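Local coordinates for UDP-N-acetylglucosamine--peptide N-acetylglucosaminyltransferase stabilizing protein GtfB (Streptococcus gordonii, PDB 5E9T) that binds the serine-rich adhesin GspB and, in a complex with GtfA, takes part in adding its first O-linked GlcNAc from UDP-GlcNAc, at residues F278-Y283 and N373-L378; A391-F396 and L422-R427. All coordinates share one frame; numbering follows the deposited sequence.

Contact 1: residues F278-Y283 and N373-L378; sequences FKRDNY and NNLLIL
Asn374 reaches into the loop 278-283 with its side-chain amide, and ND2 donates to Arg280 O at 3.0 Å. The acceptor lies close to the plane of the amide, but the nitrogen stands above the carbonyl plane of Arg280. The same amide rests against Phe278: Asn374 ND2 lies 3.6 Å from Phe278 CB, and OD1 faces CD2 of the ring, with ring and amide planes nearly parallel, 10° apart. Asn374 has positive phi and is the C-prime residue of the Schellman motif that ends helix 366-372, before the chain enters strand 376-379. One residue earlier, Asn373 places its CB over one face of the Arg280 guanidinium, and the two planar groups are turned 80° from each other. Arg280 starts with CG between its backbone N and carbonyl carbon (chi1 47°), and the chain bends at chi2. Its guanidinium carries NH1 to a salt bridge with Asp352 and NH2 to Ser351 O, while Leu375 CD1 packs 3.7 Å from Arg280 NH1. Further along, Asn282 ND2 makes a weak 3.4 Å hydrogen bond to Asn374 O. Lys279 lays CG 3.9 Å from Asn373 ND2, and its NZ forms a salt bridge with Glu372.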
loop_
_atom_site.group_PDB
_atom_site.type_symbol
_atom_site.label_atom_id
_atom_site.label_comp_id
_atom_site.label_asym_id
_atom_site.label_seq_id
_atom_site.Cartn_x
_atom_site.Cartn_y
_atom_site.Cartn_z
ATOM N N PHE B 278 -45.245 2.821 30.642
ATOM C CA PHE B 278 -45.509 3.997 29.826
ATOM C C PHE B 278 -45.195 5.255 30.627
ATOM O O PHE B 278 -45.286 5.268 31.857
ATOM C CB PHE B 278 -46.960 4.021 29.344
ATOM C CG PHE B 278 -47.335 2.860 28.461
ATOM C CD1 PHE B 278 -47.781 1.669 29.011
ATOM C CD2 PHE B 278 -47.262 2.967 27.082
ATOM C CE1 PHE B 278 -48.138 0.603 28.203
ATOM C CE2 PHE B 278 -47.618 1.903 26.267
ATOM C CZ PHE B 278 -48.056 0.720 26.830
ATOM N N LYS B 279 -44.767 6.301 29.922
ATOM C CA LYS B 279 -44.280 7.493 30.604
ATOM C C LYS B 279 -45.351 8.534 30.926
ATOM O O LYS B 279 -45.133 9.344 31.834
ATOM C CB LYS B 279 -43.172 8.141 29.770
ATOM C CG LYS B 279 -41.988 7.212 29.551
ATOM C CD LYS B 279 -41.428 6.720 30.881
ATOM C CE LYS B 279 -40.155 5.898 30.693
ATOM N NZ LYS B 279 -40.405 4.560 30.080
ATOM N N ARG B 280 -46.505 8.515 30.253
ATOM C CA ARG B 280 -47.568 9.493 30.497
ATOM C C ARG B 280 -48.737 9.203 29.565
ATOM O O ARG B 280 -48.583 8.538 28.536
ATOM C CB ARG B 280 -47.093 10.951 30.310
ATOM C CG ARG B 280 -46.291 11.250 29.040
ATOM C CD ARG B 280 -47.182 11.636 27.867
ATOM N NE ARG B 280 -46.525 12.549 26.933
ATOM C CZ ARG B 280 -46.900 12.722 25.668
ATOM N NH1 ARG B 280 -47.924 12.037 25.175
ATOM N NH2 ARG B 280 -46.248 13.576 24.891
ATOM N N ASP B 281 -49.904 9.733 29.929
ATOM C CA ASP B 281 -51.108 9.527 29.140
ATOM C C ASP B 281 -51.107 10.453 27.927
ATOM O O ASP B 281 -50.225 11.298 27.752
ATOM C CB ASP B 281 -52.352 9.736 29.997
ATOM C CG ASP B 281 -52.544 8.635 31.021
ATOM O OD1 ASP B 281 -51.926 7.561 30.861
ATOM O OD2 ASP B 281 -53.322 8.839 31.978
ATOM N N ASN B 282 -52.135 10.317 27.092
ATOM C CA ASN B 282 -52.078 10.905 25.754
ATOM C C ASN B 282 -52.357 12.407 25.776
ATOM O O ASN B 282 -51.440 13.213 25.594
ATOM C CB ASN B 282 -53.049 10.164 24.831
ATOM C CG ASN B 282 -53.120 10.775 23.454
ATOM O OD1 ASN B 282 -53.548 11.909 23.287
ATOM N ND2 ASN B 282 -52.660 10.032 22.460
ATOM N N TYR B 283 -53.616 12.794 26.019
ATOM C CA TYR B 283 -54.181 14.162 26.045
ATOM C C TYR B 283 -54.687 14.669 24.692
ATOM O O TYR B 283 -55.200 15.793 24.638
ATOM C CB TYR B 283 -53.208 15.205 26.621
ATOM C CG TYR B 283 -52.753 14.854 28.015
ATOM C CD1 TYR B 283 -53.648 14.394 28.952
ATOM C CD2 TYR B 283 -51.430 14.950 28.384
ATOM C CE1 TYR B 283 -53.246 14.060 30.227
ATOM C CE2 TYR B 283 -51.016 14.614 29.664
ATOM C CZ TYR B 283 -51.932 14.170 30.582
ATOM O OH TYR B 283 -51.545 13.830 31.858
ATOM N N ASN B 373 -44.197 6.867 25.264
ATOM C CA ASN B 373 -44.843 8.120 25.625
ATOM C C ASN B 373 -46.321 8.160 25.248
ATOM O O ASN B 373 -46.944 9.224 25.339
ATOM C CB ASN B 373 -44.095 9.295 24.999
ATOM C CG ASN B 373 -43.018 9.843 25.911
ATOM O OD1 ASN B 373 -43.151 10.940 26.458
ATOM N ND2 ASN B 373 -41.948 9.077 26.093
ATOM N N ASN B 374 -46.881 7.039 24.789
ATOM C CA ASN B 374 -48.303 6.911 24.469
ATOM C C ASN B 374 -48.730 7.815 23.321
ATOM O O ASN B 374 -49.905 8.176 23.215
ATOM C CB ASN B 374 -49.183 7.177 25.698
ATOM C CG ASN B 374 -49.709 5.903 26.328
ATOM O OD1 ASN B 374 -50.222 5.021 25.638
ATOM N ND2 ASN B 374 -49.586 5.800 27.647
ATOM N N LEU B 375 -47.794 8.192 22.457
ATOM C CA LEU B 375 -48.160 8.802 21.188
ATOM C C LEU B 375 -48.752 7.742 20.270
ATOM O O LEU B 375 -48.228 6.627 20.172
ATOM C CB LEU B 375 -46.941 9.443 20.522
ATOM C CG LEU B 375 -46.434 10.803 20.997
ATOM C CD1 LEU B 375 -45.860 10.727 22.394
ATOM C CD2 LEU B 375 -45.391 11.337 20.030
ATOM N N LEU B 376 -49.850 8.088 19.595
ATOM C CA LEU B 376 -50.441 7.168 18.632
ATOM C C LEU B 376 -49.648 7.214 17.336
ATOM O O LEU B 376 -49.538 8.269 16.701
ATOM C CB LEU B 376 -51.903 7.488 18.344
ATOM C CG LEU B 376 -52.312 6.637 17.141
ATOM C CD1 LEU B 376 -52.357 5.135 17.486
ATOM C CD2 LEU B 376 -53.633 7.093 16.546
ATOM N N ILE B 377 -49.131 6.064 16.930
ATOM C CA ILE B 377 -48.281 5.947 15.754
ATOM C C ILE B 377 -49.101 5.460 14.566
ATOM O O ILE B 377 -49.886 4.510 14.691
ATOM C CB ILE B 377 -47.115 4.984 16.041
ATOM C CG1 ILE B 377 -46.519 5.276 17.420
ATOM C CG2 ILE B 377 -46.072 5.077 14.936
ATOM C CD1 ILE B 377 -45.624 4.179 17.921
ATOM N N LEU B 378 -48.909 6.104 13.406
ATOM C CA LEU B 378 -49.423 5.628 12.123
ATOM C C LEU B 378 -48.379 5.868 11.045
ATOM O O LEU B 378 -47.559 6.782 11.150
ATOM C CB LEU B 378 -50.705 6.335 11.657
ATOM C CG LEU B 378 -51.742 6.769 12.674
ATOM C CD1 LEU B 378 -52.871 7.619 12.066
ATOM C CD2 LEU B 378 -52.205 5.536 13.189
#

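Contact 2: residues A391-F396 and L422-R427; sequences AQQHIF and LQAQGR
Ala391 and Ala424 bring the loop 391-396 against helix 415-428, and most of what passes between the two segments is van der Waals contact. The methyl of Ala391 sits on the helix backbone, its CB 3.4 Å from Ala424 O and 3.8 Å from Gln425 N. The two alanine methyl groups also meet, Ala391 CB to Ala424 CB, at 4.1 Å. With such short side chains the backbones can come close, and the CA atoms of Ala391 and Gln425 are 4.6 Å apart.

A second van der Waals contact joins a ring and a methyl. His394 has CG anti to its carbonyl carbon, beside the backbone N (chi1 -69°), and the imidazole brings CE1 to 3.4 Å from Ala424 CB. The methyl approaches the ring obliquely, with His394 ND1 farther from Ala424 CB at 4.1 Å. The position of the Gln393 amide is doubtful, because it sits too close to Ala424 in the model.

Polar bonds serve each segment separately, since no hydrogen bond joins the two. In the loop, Ala391 O receives weak bonds from the backbone N atoms of both His394 and Ile395; they accompany the helical backbone angles of 392-394, about one turn without regular helix bonding. In the helix, Arg427 N donates to Gln423 O at 2.8 Å. The buried Gln425 amide is hydrogen-bonded to the chain at and just before strand 376-379.

The loop follows strand 376-379 and leads toward helix 405-409, against which Phe396 packs at Ala405 and Leu408. His394 lies between strand 376-379, where it touches Leu376 and Leu378, and helix 415-428, where it also meets Ala421.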
loop_
_atom_site.group_PDB
_atom_site.type_symbol
_atom_site.label_atom_id
_atom_site.label_comp_id
_atom_site.label_asym_id
_atom_site.label_seq_id
_atom_site.Cartn_x
_atom_site.Cartn_y
_atom_site.Cartn_z
ATOM N N ALA B 391 -50.298 -0.877 15.089
ATOM C CA ALA B 391 -51.372 -1.812 14.815
ATOM C C ALA B 391 -51.665 -1.872 13.322
ATOM O O ALA B 391 -51.418 -0.924 12.574
ATOM C CB ALA B 391 -52.635 -1.414 15.575
ATOM N N GLN B 392 -52.202 -3.017 12.899
ATOM C CA GLN B 392 -52.614 -3.208 11.514
ATOM C C GLN B 392 -53.614 -2.151 11.072
ATOM O O GLN B 392 -53.547 -1.659 9.940
ATOM C CB GLN B 392 -53.229 -4.593 11.353
ATOM C CG GLN B 392 -53.472 -5.005 9.922
ATOM C CD GLN B 392 -52.232 -5.526 9.256
ATOM O OE1 GLN B 392 -51.369 -4.764 8.825
ATOM N NE2 GLN B 392 -52.136 -6.842 9.157
ATOM N N GLN B 393 -54.578 -1.817 11.934
ATOM C CA GLN B 393 -55.637 -0.890 11.535
ATOM C C GLN B 393 -55.053 0.470 11.194
ATOM O O GLN B 393 -55.571 1.202 10.337
ATOM C CB GLN B 393 -56.646 -0.761 12.669
ATOM C CG GLN B 393 -57.022 -2.106 13.271
ATOM C CD GLN B 393 -56.368 -2.344 14.615
ATOM O OE1 GLN B 393 -56.205 -1.421 15.397
ATOM N NE2 GLN B 393 -55.998 -3.589 14.892
ATOM N N HIS B 394 -53.960 0.804 11.864
ATOM C CA HIS B 394 -53.289 2.085 11.770
ATOM C C HIS B 394 -52.340 2.183 10.576
ATOM O O HIS B 394 -52.151 3.284 10.039
ATOM C CB HIS B 394 -52.593 2.331 13.115
ATOM C CG HIS B 394 -53.561 2.581 14.232
ATOM N ND1 HIS B 394 -54.502 1.656 14.632
ATOM C CD2 HIS B 394 -53.780 3.686 14.981
ATOM C CE1 HIS B 394 -55.228 2.173 15.610
ATOM N NE2 HIS B 394 -54.811 3.406 15.838
ATOM N N ILE B 395 -51.772 1.059 10.124
ATOM C CA ILE B 395 -50.811 1.090 9.027
ATOM C C ILE B 395 -51.531 1.337 7.706
ATOM O O ILE B 395 -52.714 1.014 7.537
ATOM C CB ILE B 395 -49.996 -0.215 8.970
ATOM C CG1 ILE B 395 -48.828 -0.079 7.989
ATOM C CG2 ILE B 395 -50.867 -1.375 8.528
ATOM C CD1 ILE B 395 -47.615 -0.887 8.359
ATOM N N PHE B 396 -50.804 1.901 6.747
ATOM C CA PHE B 396 -51.349 2.227 5.441
ATOM C C PHE B 396 -50.481 1.618 4.359
ATOM O O PHE B 396 -49.369 1.154 4.614
ATOM C CB PHE B 396 -51.418 3.733 5.234
ATOM C CG PHE B 396 -52.200 4.431 6.268
ATOM C CD1 PHE B 396 -53.402 3.915 6.705
ATOM C CD2 PHE B 396 -51.689 5.553 6.879
ATOM C CE1 PHE B 396 -54.113 4.547 7.692
ATOM C CE2 PHE B 396 -52.374 6.166 7.871
ATOM C CZ PHE B 396 -53.594 5.672 8.280
ATOM N N LEU B 422 -55.442 3.583 21.017
ATOM C CA LEU B 422 -54.219 3.253 21.745
ATOM C C LEU B 422 -54.318 1.926 22.474
ATOM O O LEU B 422 -53.311 1.457 23.014
ATOM C CB LEU B 422 -53.829 4.359 22.731
ATOM C CG LEU B 422 -53.705 5.747 22.119
ATOM C CD1 LEU B 422 -52.781 6.655 22.918
ATOM C CD2 LEU B 422 -53.215 5.613 20.718
ATOM N N GLN B 423 -55.502 1.326 22.519
ATOM C CA GLN B 423 -55.597 -0.090 22.816
ATOM C C GLN B 423 -55.431 -0.937 21.569
ATOM O O GLN B 423 -55.172 -2.138 21.679
ATOM C CB GLN B 423 -56.930 -0.404 23.496
ATOM C CG GLN B 423 -57.131 0.340 24.808
ATOM C CD GLN B 423 -55.984 0.146 25.790
ATOM O OE1 GLN B 423 -55.243 -0.838 25.724
ATOM N NE2 GLN B 423 -55.828 1.096 26.704
ATOM N N ALA B 424 -55.556 -0.330 20.392
ATOM C CA ALA B 424 -55.265 -1.040 19.156
ATOM C C ALA B 424 -53.768 -1.283 19.009
ATOM O O ALA B 424 -53.330 -2.421 18.800
ATOM C CB ALA B 424 -55.810 -0.244 17.977
ATOM N N GLN B 425 -52.967 -0.220 19.121
ATOM C CA GLN B 425 -51.520 -0.393 19.165
ATOM C C GLN B 425 -51.074 -0.939 20.514
ATOM O O GLN B 425 -50.015 -1.571 20.608
ATOM C CB GLN B 425 -50.820 0.934 18.859
ATOM C CG GLN B 425 -50.450 1.749 20.091
ATOM C CD GLN B 425 -49.706 3.025 19.748
ATOM O OE1 GLN B 425 -49.701 3.465 18.599
ATOM N NE2 GLN B 425 -49.066 3.622 20.747
ATOM N N GLY B 426 -51.864 -0.708 21.565
ATOM C CA GLY B 426 -51.559 -1.314 22.849
ATOM C C GLY B 426 -51.684 -2.824 22.816
ATOM O O GLY B 426 -50.853 -3.538 23.385
ATOM N N ARG B 427 -52.724 -3.333 22.145
ATOM C CA ARG B 427 -52.864 -4.777 21.970
ATOM C C ARG B 427 -51.794 -5.329 21.047
ATOM O O ARG B 427 -51.226 -6.394 21.313
ATOM C CB ARG B 427 -54.240 -5.119 21.405
ATOM C CG ARG B 427 -55.341 -5.067 22.429
ATOM C CD ARG B 427 -56.711 -4.982 21.779
ATOM N NE ARG B 427 -57.658 -4.330 22.666
ATOM C CZ ARG B 427 -57.844 -4.657 23.936
ATOM N NH1 ARG B 427 -57.146 -5.639 24.500
ATOM N NH2 ARG B 427 -58.741 -3.996 24.658
#

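How the contacts relate
Contacts 1 and 2 follow one another along the chain: 373-378 closes the first before 391-396 opens the second. Their centres are 13 Å apart, on the same side of the chain's centre, and strand 376-379 and helix 415-428 connect them. Gln425 of contact 2 reaches the second segment of contact 1 with two probable hydrogen bonds, OE1 to Ile377 N at 3.1 Å and NE2 to Leu375 O at 3.2 Å. From the same helix, Leu422 reaches Asn282 and Leu376. Together the contacts tie the loop before strand 287-291, the strand paired in parallel with 353-356, and helix 415-428 into one region of GtfB.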